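Local coordinates for metal-bound toxin (Helicobacter pylori, PDB 4NRN), which acts as a YafQ-type toxin of the RelE family in a toxin-antitoxin system, probably cleaving RNA, and binds two zinc ions, at residues A[24-29]-A[42-47]; A[28-33]-A[59-64]; A[67-72]-A[76-81]. All coordinates share one frame; numbering follows the deposited sequence.

In the fold
After strand 3-6 and helix 8-19 the chain enters helix 24-35, where both early contacts begin. Contact 1 closes the connection from that helix to the edge strand 46-48. Contact 2 starts from the same stretch of helix, sharing Tyr28 and Lys29, and closes a longer loop at the end of strand 56-60; the two overlap along the chain, contact 2 reaching farther. They are joined directly where Lys45 O meets His60 N, and His47 and His60 bind the same zinc ion. Contact 3 comes later in series, as the hairpin of strands 65-72 and 77-84. The helix lies over it through Val31, while Asp46 reaches Tyr69 OH, linking sheet edge to hairpin.

Contact 1: residues A[24-29]-A[42-47]; sequences LKLLYK and PKYKDH. With ZN (zinc ion), chain C.
Lys29 reaches from helix 24-35 to the phenol of Tyr44, its NZ donating a hydrogen bond to Tyr44 OH at 2.7 Å. The ammonium group arrives at the edge of the ring, in its plane. Bends at chi3 (60°) and chi4 (85°) turn the end of the lysine chain, which meets the tyrosine at about a right angle. The closely packed side is Leu26, whose CD1 lies 3.9 Å from Tyr44 CE1 and also 3.6 Å from Tyr44 OH, coming at a slant to the ring. Lys43 CB rests on one ring face, toward its rim. Tyr44 is the centre of an inverse gamma turn just ahead of strand 46-48, the edge strand of the sheet in this YafQ-type toxin; its side chain spans from that loop to the helix, and also touches Cys59 of strand 56-60. At the second residue of the edge strand, His47 NE2 binds a zinc ion together with Glu58 and His60. The looser side belongs to Lys29, an exposed residue of whose carbons CE alone comes near, 4.0 Å from Tyr44 OH. Its positive charge would be expected to polarise the phenol oxygen it grips.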
ATOM      1  N   LEU A  24       6.108   2.206  11.449  1.00 24.34           N
ATOM      2  CA  LEU A  24       4.766   2.549  10.987  1.00 21.53           C
ATOM      3  C   LEU A  24       4.722   3.947  10.376  1.00 20.59           C
ATOM      4  O   LEU A  24       3.878   4.257   9.544  1.00 17.30           O
ATOM      5  CB  LEU A  24       3.760   2.416  12.129  1.00 32.42           C
ATOM      6  CG  LEU A  24       3.454   0.956  12.482  1.00 40.93           C
ATOM      7  CD1 LEU A  24       2.840   0.826  13.868  1.00 40.72           C
ATOM      8  CD2 LEU A  24       2.556   0.333  11.430  1.00 39.53           C
ATOM      9  N   LYS A  25       5.651   4.794  10.782  1.00 23.98           N
ATOM     10  CA  LYS A  25       5.678   6.157  10.286  1.00 25.62           C
ATOM     11  C   LYS A  25       5.988   6.185   8.786  1.00 27.81           C
ATOM     12  O   LYS A  25       5.592   7.118   8.073  1.00 27.98           O
ATOM     13  CB  LYS A  25       6.670   6.990  11.105  1.00 24.59           C
ATOM     14  CG  LYS A  25       6.299   7.081  12.595  1.00 27.47           C
ATOM     15  CD  LYS A  25       7.486   7.502  13.484  1.00 38.90           C
ATOM     16  CE  LYS A  25       7.232   7.147  14.956  1.00 37.92           C
ATOM     17  NZ  LYS A  25       8.457   7.209  15.810  1.00 32.17           N
ATOM     18  N   LEU A  26       6.689   5.158   8.310  1.00 19.92           N
ATOM     19  CA  LEU A  26       6.939   5.017   6.881  1.00 21.23           C
ATOM     20  C   LEU A  26       5.611   4.819   6.165  1.00 18.98           C
ATOM     21  O   LEU A  26       5.350   5.435   5.139  1.00 19.85           O
ATOM     22  CB  LEU A  26       7.858   3.826   6.615  1.00 23.27           C
ATOM     23  CG  LEU A  26       8.129   3.388   5.168  1.00 29.47           C
ATOM     24  CD1 LEU A  26       8.421   4.576   4.255  1.00 28.09           C
ATOM     25  CD2 LEU A  26       9.281   2.379   5.128  1.00 29.99           C
ATOM     26  N   LEU A  27       4.777   3.956   6.735  1.00 19.05           N
ATOM     27  CA  LEU A  27       3.447   3.669   6.205  1.00 19.36           C
ATOM     28  C   LEU A  27       2.517   4.883   6.242  1.00 20.97           C
ATOM     29  O   LEU A  27       1.867   5.188   5.241  1.00 18.35           O
ATOM     30  CB  LEU A  27       2.806   2.500   6.974  1.00 14.80           C
ATOM     31  CG  LEU A  27       1.393   2.109   6.544  1.00 15.58           C
ATOM     32  CD1 LEU A  27       1.420   1.468   5.175  1.00 16.59           C
ATOM     33  CD2 LEU A  27       0.770   1.176   7.569  1.00 20.10           C
ATOM     34  N   TYR A  28       2.447   5.558   7.394  1.00 24.31           N
ATOM     35  CA  TYR A  28       1.571   6.725   7.551  1.00 23.22           C
ATOM     36  C   TYR A  28       1.875   7.775   6.501  1.00 15.86           C
ATOM     37  O   TYR A  28       0.975   8.430   5.995  1.00 16.03           O
ATOM     38  CB  TYR A  28       1.738   7.406   8.916  1.00 20.96           C
ATOM     39  CG  TYR A  28       1.638   6.538  10.150  1.00 21.21           C
ATOM     40  CD1 TYR A  28       0.744   5.473  10.224  1.00 30.21           C
ATOM     41  CD2 TYR A  28       2.416   6.817  11.266  1.00 22.94           C
ATOM     42  CE1 TYR A  28       0.655   4.688  11.377  1.00 31.36           C
ATOM     43  CE2 TYR A  28       2.335   6.045  12.414  1.00 30.23           C
ATOM     44  CZ  TYR A  28       1.454   4.987  12.467  1.00 31.27           C
ATOM     45  OH  TYR A  28       1.378   4.230  13.613  1.00 24.84           O
ATOM     46  N   LYS A  29       3.158   7.952   6.206  1.00 20.26           N
ATOM     47  CA  LYS A  29       3.601   8.998   5.302  1.00 23.89           C
ATOM     48  C   LYS A  29       3.178   8.679   3.872  1.00 21.33           C
ATOM     49  O   LYS A  29       2.649   9.539   3.167  1.00 20.34           O
ATOM     50  CB  LYS A  29       5.119   9.170   5.406  1.00 30.94           C
ATOM     51  CG  LYS A  29       5.704  10.225   4.487  1.00 47.70           C
ATOM     52  CD  LYS A  29       6.963  10.838   5.093  1.00 58.06           C
ATOM     53  CE  LYS A  29       8.052   9.802   5.336  1.00 60.41           C
ATOM     54  NZ  LYS A  29       8.873   9.571   4.117  1.00 61.72           N
ATOM     55  N   PRO A  42      10.310  10.569  -4.727  1.00 43.12           N
ATOM     56  CA  PRO A  42      10.924   9.769  -5.796  1.00 49.80           C
ATOM     57  C   PRO A  42      11.235   8.351  -5.327  1.00 53.48           C
ATOM     58  O   PRO A  42      11.132   7.388  -6.101  1.00 52.31           O
ATOM     59  CB  PRO A  42      12.227  10.521  -6.100  1.00 50.12           C
ATOM     60  CG  PRO A  42      12.023  11.902  -5.564  1.00 46.64           C
ATOM     61  CD  PRO A  42      11.118  11.753  -4.385  1.00 44.83           C
ATOM     62  N   LYS A  43      11.609   8.239  -4.057  1.00 53.35           N
ATOM     63  CA  LYS A  43      11.963   6.962  -3.454  1.00 52.88           C
ATOM     64  C   LYS A  43      10.896   5.910  -3.730  1.00 44.40           C
ATOM     65  O   LYS A  43      11.202   4.765  -4.073  1.00 41.31           O
ATOM     66  CB  LYS A  43      12.146   7.143  -1.941  1.00 62.28           C
ATOM     67  CG  LYS A  43      12.894   6.010  -1.251  1.00 75.37           C
ATOM     68  CD  LYS A  43      13.497   6.464   0.078  1.00 84.70           C
ATOM     69  CE  LYS A  43      14.605   5.517   0.542  1.00 91.23           C
ATOM     70  NZ  LYS A  43      15.417   6.073   1.667  1.00 93.79           N
ATOM     71  N   TYR A  44       9.639   6.319  -3.598  1.00 33.94           N
ATOM     72  CA  TYR A  44       8.537   5.373  -3.531  1.00 32.74           C
ATOM     73  C   TYR A  44       7.963   5.056  -4.906  1.00 31.77           C
ATOM     74  O   TYR A  44       6.984   5.662  -5.338  1.00 33.54           O
ATOM     75  CB  TYR A  44       7.455   5.878  -2.559  1.00 31.43           C
ATOM     76  CG  TYR A  44       8.017   6.315  -1.213  1.00 36.73           C
ATOM     77  CD1 TYR A  44       8.913   5.507  -0.514  1.00 42.37           C
ATOM     78  CD2 TYR A  44       7.661   7.532  -0.649  1.00 32.42           C
ATOM     79  CE1 TYR A  44       9.436   5.901   0.704  1.00 42.68           C
ATOM     80  CE2 TYR A  44       8.172   7.931   0.562  1.00 36.33           C
ATOM     81  CZ  TYR A  44       9.062   7.115   1.240  1.00 48.96           C
ATOM     82  OH  TYR A  44       9.580   7.523   2.457  1.00 56.73           O
ATOM     83  N   LYS A  45       8.593   4.100  -5.584  1.00 26.20           N
ATOM     84  CA  LYS A  45       8.168   3.676  -6.904  1.00 25.80           C
ATOM     85  C   LYS A  45       6.715   3.191  -6.877  1.00 28.35           C
ATOM     86  O   LYS A  45       6.307   2.429  -5.990  1.00 25.76           O
ATOM     87  CB  LYS A  45       9.132   2.622  -7.463  1.00 29.03           C
ATOM     88  CG  LYS A  45      10.485   3.212  -7.870  1.00 27.26           C
ATOM     89  CD  LYS A  45      11.542   2.141  -8.123  1.00 40.61           C
ATOM     90  CE  LYS A  45      12.909   2.764  -8.415  1.00 47.11           C
ATOM     91  NZ  LYS A  45      14.017   1.762  -8.495  1.00 48.45           N
ATOM     92  N   ASP A  46       5.937   3.669  -7.845  1.00 17.31           N
ATOM     93  CA  ASP A  46       4.492   3.478  -7.851  1.00 18.08           C
ATOM     94  C   ASP A  46       4.004   3.194  -9.261  1.00 20.30           C
ATOM     95  O   ASP A  46       4.178   4.013 -10.166  1.00 25.66           O
ATOM     96  CB  ASP A  46       3.805   4.739  -7.330  1.00 19.33           C
ATOM     97  CG  ASP A  46       2.320   4.568  -7.192  1.00 23.91           C
ATOM     98  OD1 ASP A  46       1.898   3.814  -6.293  1.00 27.16           O
ATOM     99  OD2 ASP A  46       1.570   5.188  -7.974  1.00 24.54           O
ATOM    100  N   HIS A  47       3.386   2.039  -9.455  1.00 19.49           N
ATOM    101  CA  HIS A  47       2.862   1.707 -10.762  1.00 23.15           C
ATOM    102  C   HIS A  47       1.684   0.760 -10.594  1.00 23.09           C
ATOM    103  O   HIS A  47       1.496   0.177  -9.532  1.00 19.74           O
ATOM    104  CB  HIS A  47       3.954   1.060 -11.619  1.00 18.98           C
ATOM    105  CG  HIS A  47       4.549  -0.154 -10.992  1.00 14.04           C
ATOM    106  ND1 HIS A  47       3.988  -1.407 -11.115  1.00 18.94           N
ATOM    107  CD2 HIS A  47       5.628  -0.303 -10.189  1.00 18.19           C
ATOM    108  CE1 HIS A  47       4.713  -2.280 -10.438  1.00 22.90           C
ATOM    109  NE2 HIS A  47       5.710  -1.632  -9.862  1.00 20.02           N
TER
HETATM  110 ZN    ZN C 101       7.084  -2.586  -8.353  1.00 38.88          ZN

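Contact 2: residues A[28-33]-A[59-64]; sequences YKVVGN and CHLKPD. With ZN (zinc ion), chain C.
His60 NE2 binds a zinc ion at 2.0 Å, and its neighbours on either side, Cys59 and Leu61, are the residues that meet Val30 of helix 24-35. Glu58 and His47 complete the protein ligands of this metal. The other imidazole nitrogen is held too: His60 ND1 donates to Pro63 O at 3.1 Å, with the oxygen close to the ring plane but the N-H approaching from above the carbonyl plane, at a bent N-H...O angle of 140°. Together with the zinc bond at NE2, this holds the ring's rotation from both nitrogens. The residues that touch across the contact, Val30, Cys59 and Leu61, are all buried, and the contact between them is apolar. Val30 has CG1 anti to its own N (chi1 -177°), which sends that methyl to Cys59 SG at 3.7 Å and to Leu61 CD1 at 4.0 Å; the second methyl, CG2, faces Leu61 CG at 4.2 Å. The corner of the chain at Leu61, where a classic beta bulge puts Leu61 and Lys62 both opposite Leu65, turns the leucine between the helix and strand 65-72, against Leu27 and Leu67. Strand 56-60 therefore ends with one side on the hydrophobic core and the other on the metal site. In such greasy surroundings the Cys59 thiol is probably neutral and packs as an apolar group, while His60 next to it turns the other way to ligate zinc.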
ATOM      1  N   TYR A  28       2.447   5.558   7.394  1.00 24.31           N
ATOM      2  CA  TYR A  28       1.571   6.725   7.551  1.00 23.22           C
ATOM      3  C   TYR A  28       1.875   7.775   6.501  1.00 15.86           C
ATOM      4  O   TYR A  28       0.975   8.430   5.995  1.00 16.03           O
ATOM      5  CB  TYR A  28       1.738   7.406   8.916  1.00 20.96           C
ATOM      6  CG  TYR A  28       1.638   6.538  10.150  1.00 21.21           C
ATOM      7  CD1 TYR A  28       0.744   5.473  10.224  1.00 30.21           C
ATOM      8  CD2 TYR A  28       2.416   6.817  11.266  1.00 22.94           C
ATOM      9  CE1 TYR A  28       0.655   4.688  11.377  1.00 31.36           C
ATOM     10  CE2 TYR A  28       2.335   6.045  12.414  1.00 30.23           C
ATOM     11  CZ  TYR A  28       1.454   4.987  12.467  1.00 31.27           C
ATOM     12  OH  TYR A  28       1.378   4.230  13.613  1.00 24.84           O
ATOM     13  N   LYS A  29       3.158   7.952   6.206  1.00 20.26           N
ATOM     14  CA  LYS A  29       3.601   8.998   5.302  1.00 23.89           C
ATOM     15  C   LYS A  29       3.178   8.679   3.872  1.00 21.33           C
ATOM     16  O   LYS A  29       2.649   9.539   3.167  1.00 20.34           O
ATOM     17  CB  LYS A  29       5.119   9.170   5.406  1.00 30.94           C
ATOM     18  CG  LYS A  29       5.704  10.225   4.487  1.00 47.70           C
ATOM     19  CD  LYS A  29       6.963  10.838   5.093  1.00 58.06           C
ATOM     20  CE  LYS A  29       8.052   9.802   5.336  1.00 60.41           C
ATOM     21  NZ  LYS A  29       8.873   9.571   4.117  1.00 61.72           N
ATOM     22  N   VAL A  30       3.393   7.435   3.456  1.00 23.63           N
ATOM     23  CA  VAL A  30       2.980   6.983   2.125  1.00 29.53           C
ATOM     24  C   VAL A  30       1.453   6.912   1.955  1.00 20.37           C
ATOM     25  O   VAL A  30       0.910   7.391   0.957  1.00 22.26           O
ATOM     26  CB  VAL A  30       3.623   5.614   1.757  1.00 41.70           C
ATOM     27  CG1 VAL A  30       3.226   5.196   0.337  1.00 36.64           C
ATOM     28  CG2 VAL A  30       5.144   5.673   1.893  1.00 40.85           C
ATOM     29  N   VAL A  31       0.760   6.307   2.917  1.00 16.36           N
ATOM     30  CA  VAL A  31      -0.700   6.177   2.826  1.00 17.24           C
ATOM     31  C   VAL A  31      -1.394   7.535   2.873  1.00 21.31           C
ATOM     32  O   VAL A  31      -2.417   7.742   2.213  1.00 19.95           O
ATOM     33  CB  VAL A  31      -1.262   5.307   3.949  1.00 16.35           C
ATOM     34  CG1 VAL A  31      -2.785   5.427   3.991  1.00 15.37           C
ATOM     35  CG2 VAL A  31      -0.830   3.857   3.755  1.00 17.62           C
ATOM     36  N   GLY A  32      -0.830   8.455   3.657  1.00 19.21           N
ATOM     37  CA  GLY A  32      -1.326   9.816   3.722  1.00 15.51           C
ATOM     38  C   GLY A  32      -1.365  10.485   2.361  1.00 17.49           C
ATOM     39  O   GLY A  32      -2.424  10.944   1.927  1.00 16.66           O
ATOM     40  N   ASN A  33      -0.219  10.545   1.687  1.00 18.10           N
ATOM     41  CA  ASN A  33      -0.145  11.140   0.350  1.00 21.31           C
ATOM     42  C   ASN A  33      -1.083  10.474  -0.632  1.00 26.59           C
ATOM     43  O   ASN A  33      -1.818  11.144  -1.362  1.00 26.68           O
ATOM     44  CB  ASN A  33       1.272  11.068  -0.209  1.00 26.64           C
ATOM     45  CG  ASN A  33       2.102  12.261   0.174  1.00 35.20           C
ATOM     46  OD1 ASN A  33       1.584  13.370   0.316  1.00 43.37           O
ATOM     47  ND2 ASN A  33       3.400  12.046   0.346  1.00 40.04           N
ATOM     48  N   CYS A  59       3.150   0.136  -4.587  1.00 21.08           N
ATOM     49  CA  CYS A  59       4.042   1.175  -4.105  1.00 14.71           C
ATOM     50  C   CYS A  59       5.224   0.542  -3.395  1.00 20.91           C
ATOM     51  O   CYS A  59       5.059  -0.375  -2.592  1.00 21.24           O
ATOM     52  CB  CYS A  59       3.317   2.130  -3.143  1.00 13.43           C
ATOM     53  SG  CYS A  59       4.318   3.559  -2.787  1.00 22.21           S
ATOM     54  N   HIS A  60       6.417   1.033  -3.702  1.00 26.37           N
ATOM     55  CA  HIS A  60       7.628   0.529  -3.084  1.00 26.90           C
ATOM     56  C   HIS A  60       7.975   1.340  -1.833  1.00 27.56           C
ATOM     57  O   HIS A  60       8.578   2.403  -1.933  1.00 23.35           O
ATOM     58  CB  HIS A  60       8.770   0.557  -4.100  1.00 28.85           C
ATOM     59  CG  HIS A  60       8.650  -0.492  -5.160  1.00 40.97           C
ATOM     60  ND1 HIS A  60       9.514  -1.565  -5.249  1.00 45.83           N
ATOM     61  CD2 HIS A  60       7.756  -0.652  -6.164  1.00 43.30           C
ATOM     62  CE1 HIS A  60       9.163  -2.331  -6.265  1.00 42.89           C
ATOM     63  NE2 HIS A  60       8.098  -1.798  -6.837  1.00 39.33           N
ATOM     64  N   LEU A  61       7.567   0.845  -0.662  1.00 28.70           N
ATOM     65  CA  LEU A  61       7.896   1.479   0.613  1.00 26.36           C
ATOM     66  C   LEU A  61       9.388   1.307   0.883  1.00 29.08           C
ATOM     67  O   LEU A  61      10.053   2.166   1.476  1.00 25.21           O
ATOM     68  CB  LEU A  61       7.071   0.866   1.746  1.00 31.53           C
ATOM     69  CG  LEU A  61       5.720   1.521   2.043  1.00 29.37           C
ATOM     70  CD1 LEU A  61       4.890   1.572   0.787  1.00 27.27           C
ATOM     71  CD2 LEU A  61       4.985   0.791   3.166  1.00 27.96           C
ATOM     72  N   LYS A  62       9.886   0.158   0.451  1.00 28.70           N
ATOM     73  CA  LYS A  62      11.303  -0.115   0.346  1.00 30.89           C
ATOM     74  C   LYS A  62      11.421  -0.933  -0.936  1.00 33.76           C
ATOM     75  O   LYS A  62      10.450  -1.560  -1.348  1.00 30.14           O
ATOM     76  CB  LYS A  62      11.785  -0.907   1.562  1.00 32.87           C
ATOM     77  CG  LYS A  62      11.583  -0.188   2.900  1.00 33.94           C
ATOM     78  CD  LYS A  62      12.038  -1.045   4.077  1.00 32.99           C
ATOM     79  CE  LYS A  62      11.529  -0.493   5.404  1.00 34.87           C
ATOM     80  NZ  LYS A  62      11.810  -1.407   6.554  1.00 37.82           N
ATOM     81  N   PRO A  63      12.590  -0.915  -1.591  1.00 31.62           N
ATOM     82  CA  PRO A  63      12.673  -1.588  -2.895  1.00 27.18           C
ATOM     83  C   PRO A  63      12.091  -3.011  -2.921  1.00 30.07           C
ATOM     84  O   PRO A  63      11.663  -3.456  -3.989  1.00 36.33           O
ATOM     85  CB  PRO A  63      14.175  -1.582  -3.194  1.00 32.53           C
ATOM     86  CG  PRO A  63      14.668  -0.350  -2.484  1.00 29.83           C
ATOM     87  CD  PRO A  63      13.860  -0.268  -1.217  1.00 28.25           C
ATOM     88  N   ASP A  64      12.054  -3.705  -1.784  1.00 31.75           N
ATOM     89  CA  ASP A  64      11.288  -4.958  -1.694  1.00 33.63           C
ATOM     90  C   ASP A  64      10.363  -5.055  -0.458  1.00 26.27           C
ATOM     91  O   ASP A  64      10.263  -6.105   0.171  1.00 19.29           O
ATOM     92  CB  ASP A  64      12.192  -6.193  -1.816  1.00 34.93           C
ATOM     93  CG  ASP A  64      11.415  -7.452  -2.201  1.00 33.65           C
ATOM     94  OD1 ASP A  64      10.268  -7.319  -2.674  1.00 36.26           O
ATOM     95  OD2 ASP A  64      11.943  -8.575  -2.034  1.00 32.62           O
TER
HETATM   96 ZN    ZN C 101       7.084  -2.586  -8.353  1.00 38.88          ZN

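Contact 3: residues A[67-72]-A[76-81]; sequences LVYQIK and NTLFLV
The beta hairpin of strands 65-72 and 77-84 supplies the central strand, 65-72, and its neighbour 77-84 in the five-stranded mixed sheet, and these segments are its part nearest the turn. A G1 beta bulge closes that end: Asn76 and Thr77 together face Lys72, and Asn76 takes the left-handed backbone conformation expected at the first bulge position. Two hydrogen-bonded pairs follow. Lys72 N donates to Thr77 O at 2.6 Å and Thr77 N returns the bond to Lys72 O at 3.0 Å; Phe79 N and Gln70 O are likewise 2.6 Å apart, with Gln70 N answering to Phe79 O. Farther on, Val81 N reaches Val68 O.

The non-hydrogen-bonded pairs, Tyr69 with Leu80 and Ile71 with Leu78, send their side chains to the face covered by helix 24-35, where Val31 sits on both leucines. Leu78 CD1 lies 3.9 Å from CG1 of its directly paired Ile71 and closer still, at 3.6 Å, to CD1 of the diagonal Tyr69. Leu80 CD2 meets Leu67 CD2 at 4.0 Å and also touches CB of its own bridge partner, Tyr69. A chi1 of 67° puts Tyr69 CG between its own N and carbonyl carbon; the ring leads away from the partner strand, and its OH hydrogen-bonds with Asp46 OD1 near the edge of the sheet. On the other face the extended Gln70 chain lies aslant the Phe79 ring, amide and ring planes 68° apart, with Gln70 OE1 3.8 Å from Phe79 CD2.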
ATOM      1  N   LEU A  67       3.486  -2.001  -0.924  1.00 19.36           N
ATOM      2  CA  LEU A  67       2.132  -1.688  -0.493  1.00 21.38           C
ATOM      3  C   LEU A  67       1.246  -1.865  -1.712  1.00 17.93           C
ATOM      4  O   LEU A  67       1.308  -1.057  -2.645  1.00 22.41           O
ATOM      5  CB  LEU A  67       2.048  -0.231  -0.040  1.00 29.03           C
ATOM      6  CG  LEU A  67       0.864   0.302   0.781  1.00 35.08           C
ATOM      7  CD1 LEU A  67       0.758   1.815   0.578  1.00 28.85           C
ATOM      8  CD2 LEU A  67      -0.462  -0.370   0.471  1.00 28.27           C
ATOM      9  N   VAL A  68       0.441  -2.921  -1.725  1.00 15.60           N
ATOM     10  CA  VAL A  68      -0.509  -3.104  -2.813  1.00 14.99           C
ATOM     11  C   VAL A  68      -1.826  -2.473  -2.402  1.00 21.59           C
ATOM     12  O   VAL A  68      -2.388  -2.804  -1.356  1.00 24.28           O
ATOM     13  CB  VAL A  68      -0.688  -4.582  -3.186  1.00 16.95           C
ATOM     14  CG1 VAL A  68      -1.712  -4.723  -4.301  1.00 17.18           C
ATOM     15  CG2 VAL A  68       0.651  -5.175  -3.616  1.00 16.42           C
ATOM     16  N   TYR A  69      -2.299  -1.528  -3.209  1.00 20.88           N
ATOM     17  CA  TYR A  69      -3.480  -0.763  -2.840  1.00 18.87           C
ATOM     18  C   TYR A  69      -4.371  -0.565  -4.032  1.00 22.49           C
ATOM     19  O   TYR A  69      -3.971  -0.780  -5.176  1.00 24.78           O
ATOM     20  CB  TYR A  69      -3.101   0.606  -2.267  1.00 18.61           C
ATOM     21  CG  TYR A  69      -2.457   1.534  -3.276  1.00 23.70           C
ATOM     22  CD1 TYR A  69      -3.224   2.399  -4.049  1.00 15.86           C
ATOM     23  CD2 TYR A  69      -1.074   1.533  -3.463  1.00 19.92           C
ATOM     24  CE1 TYR A  69      -2.630   3.241  -4.966  1.00 12.73           C
ATOM     25  CE2 TYR A  69      -0.474   2.369  -4.382  1.00 15.45           C
ATOM     26  CZ  TYR A  69      -1.257   3.225  -5.130  1.00 15.64           C
ATOM     27  OH  TYR A  69      -0.652   4.059  -6.048  1.00 19.78           O
ATOM     28  N   GLN A  70      -5.592  -0.142  -3.749  1.00 24.49           N
ATOM     29  CA  GLN A  70      -6.582   0.041  -4.785  1.00 21.20           C
ATOM     30  C   GLN A  70      -7.327   1.304  -4.443  1.00 21.38           C
ATOM     31  O   GLN A  70      -7.821   1.446  -3.332  1.00 27.83           O
ATOM     32  CB  GLN A  70      -7.531  -1.153  -4.808  1.00 17.41           C
ATOM     33  CG  GLN A  70      -8.487  -1.139  -5.982  1.00 35.52           C
ATOM     34  CD  GLN A  70      -9.587  -2.168  -5.852  1.00 44.82           C
ATOM     35  OE1 GLN A  70      -9.635  -2.933  -4.886  1.00 47.90           O
ATOM     36  NE2 GLN A  70     -10.482  -2.194  -6.829  1.00 51.95           N
ATOM     37  N   ILE A  71      -7.384   2.245  -5.376  1.00 19.78           N
ATOM     38  CA  ILE A  71      -8.241   3.397  -5.168  1.00 26.31           C
ATOM     39  C   ILE A  71      -9.599   3.107  -5.766  1.00 24.79           C
ATOM     40  O   ILE A  71      -9.701   2.755  -6.944  1.00 24.01           O
ATOM     41  CB  ILE A  71      -7.679   4.693  -5.791  1.00 41.04           C
ATOM     42  CG1 ILE A  71      -6.410   5.149  -5.065  1.00 44.32           C
ATOM     43  CG2 ILE A  71      -8.724   5.802  -5.737  1.00 43.88           C
ATOM     44  CD1 ILE A  71      -6.021   6.585  -5.384  1.00 41.31           C
ATOM     45  N   LYS A  72     -10.635   3.228  -4.941  1.00 30.19           N
ATOM     46  CA  LYS A  72     -12.019   3.082  -5.381  1.00 35.54           C
ATOM     47  C   LYS A  72     -12.688   4.452  -5.386  1.00 35.31           C
ATOM     48  O   LYS A  72     -13.411   4.793  -4.452  1.00 36.75           O
ATOM     49  CB  LYS A  72     -12.780   2.155  -4.431  1.00 42.25           C
ATOM     50  CG  LYS A  72     -12.150   0.787  -4.241  1.00 49.92           C
ATOM     51  CD  LYS A  72     -12.690  -0.205  -5.249  1.00 60.64           C
ATOM     52  CE  LYS A  72     -14.080  -0.677  -4.858  1.00 68.65           C
ATOM     53  NZ  LYS A  72     -14.760  -1.379  -5.980  1.00 70.36           N
ATOM     54  N   ASN A  76     -14.917   6.859  -2.920  1.00 43.32           N
ATOM     55  CA  ASN A  76     -13.977   7.776  -2.279  1.00 35.71           C
ATOM     56  C   ASN A  76     -13.064   7.020  -1.317  1.00 22.34           C
ATOM     57  O   ASN A  76     -12.834   7.450  -0.192  1.00 18.98           O
ATOM     58  CB  ASN A  76     -14.738   8.888  -1.542  1.00 47.45           C
ATOM     59  CG  ASN A  76     -13.817   9.944  -0.950  1.00 57.35           C
ATOM     60  OD1 ASN A  76     -12.891  10.413  -1.608  1.00 65.73           O
ATOM     61  ND2 ASN A  76     -14.072  10.324   0.303  1.00 55.54           N
ATOM     62  N   THR A  77     -12.547   5.883  -1.759  1.00 20.99           N
ATOM     63  CA  THR A  77     -11.826   5.004  -0.849  1.00 25.65           C
ATOM     64  C   THR A  77     -10.481   4.519  -1.386  1.00 27.47           C
ATOM     65  O   THR A  77     -10.372   4.078  -2.528  1.00 28.09           O
ATOM     66  CB  THR A  77     -12.698   3.789  -0.423  1.00 25.28           C
ATOM     67  OG1 THR A  77     -13.791   4.249   0.381  1.00 24.57           O
ATOM     68  CG2 THR A  77     -11.883   2.793   0.392  1.00 24.85           C
ATOM     69  N   LEU A  78      -9.460   4.628  -0.539  1.00 26.77           N
ATOM     70  CA  LEU A  78      -8.168   3.997  -0.763  1.00 20.47           C
ATOM     71  C   LEU A  78      -8.166   2.685   0.004  1.00 16.94           C
ATOM     72  O   LEU A  78      -8.294   2.681   1.228  1.00 22.35           O
ATOM     73  CB  LEU A  78      -7.039   4.910  -0.264  1.00 23.55           C
ATOM     74  CG  LEU A  78      -5.642   4.301  -0.135  1.00 22.33           C
ATOM     75  CD1 LEU A  78      -5.023   4.132  -1.515  1.00 22.07           C
ATOM     76  CD2 LEU A  78      -4.760   5.164   0.758  1.00 19.50           C
ATOM     77  N   PHE A  79      -8.028   1.575  -0.714  1.00 15.92           N
ATOM     78  CA  PHE A  79      -8.098   0.242  -0.114  1.00 17.87           C
ATOM     79  C   PHE A  79      -6.695  -0.363   0.027  1.00 21.67           C
ATOM     80  O   PHE A  79      -6.018  -0.590  -0.971  1.00 24.34           O
ATOM     81  CB  PHE A  79      -8.992  -0.643  -0.997  1.00 17.57           C
ATOM     82  CG  PHE A  79      -9.353  -1.982  -0.388  1.00 24.96           C
ATOM     83  CD1 PHE A  79      -9.933  -2.061   0.871  1.00 29.30           C
ATOM     84  CD2 PHE A  79      -9.160  -3.158  -1.105  1.00 21.59           C
ATOM     85  CE1 PHE A  79     -10.282  -3.293   1.414  1.00 27.27           C
ATOM     86  CE2 PHE A  79      -9.514  -4.388  -0.572  1.00 15.51           C
ATOM     87  CZ  PHE A  79     -10.066  -4.454   0.687  1.00 23.80           C
ATOM     88  N   LEU A  80      -6.249  -0.611   1.256  1.00 21.07           N
ATOM     89  CA  LEU A  80      -4.933  -1.230   1.465  1.00 19.54           C
ATOM     90  C   LEU A  80      -5.035  -2.761   1.462  1.00 17.35           C
ATOM     91  O   LEU A  80      -5.639  -3.363   2.354  1.00 14.35           O
ATOM     92  CB  LEU A  80      -4.251  -0.695   2.738  1.00 15.86           C
ATOM     93  CG  LEU A  80      -4.283   0.831   2.927  1.00 15.51           C
ATOM     94  CD1 LEU A  80      -3.591   1.265   4.219  1.00 22.21           C
ATOM     95  CD2 LEU A  80      -3.687   1.557   1.737  1.00  9.82           C
ATOM     96  N   VAL A  81      -4.422  -3.376   0.449  1.00 16.26           N
ATOM     97  CA  VAL A  81      -4.661  -4.784   0.129  1.00 21.37           C
ATOM     98  C   VAL A  81      -3.625  -5.759   0.709  1.00 22.78           C
ATOM     99  O   VAL A  81      -3.989  -6.740   1.354  1.00 34.99           O
ATOM    100  CB  VAL A  81      -4.823  -5.010  -1.411  1.00 17.02           C
ATOM    101  CG1 VAL A  81      -5.226  -6.440  -1.703  1.00 15.11           C
ATOM    102  CG2 VAL A  81      -5.852  -4.061  -1.981  1.00 16.89           C
TER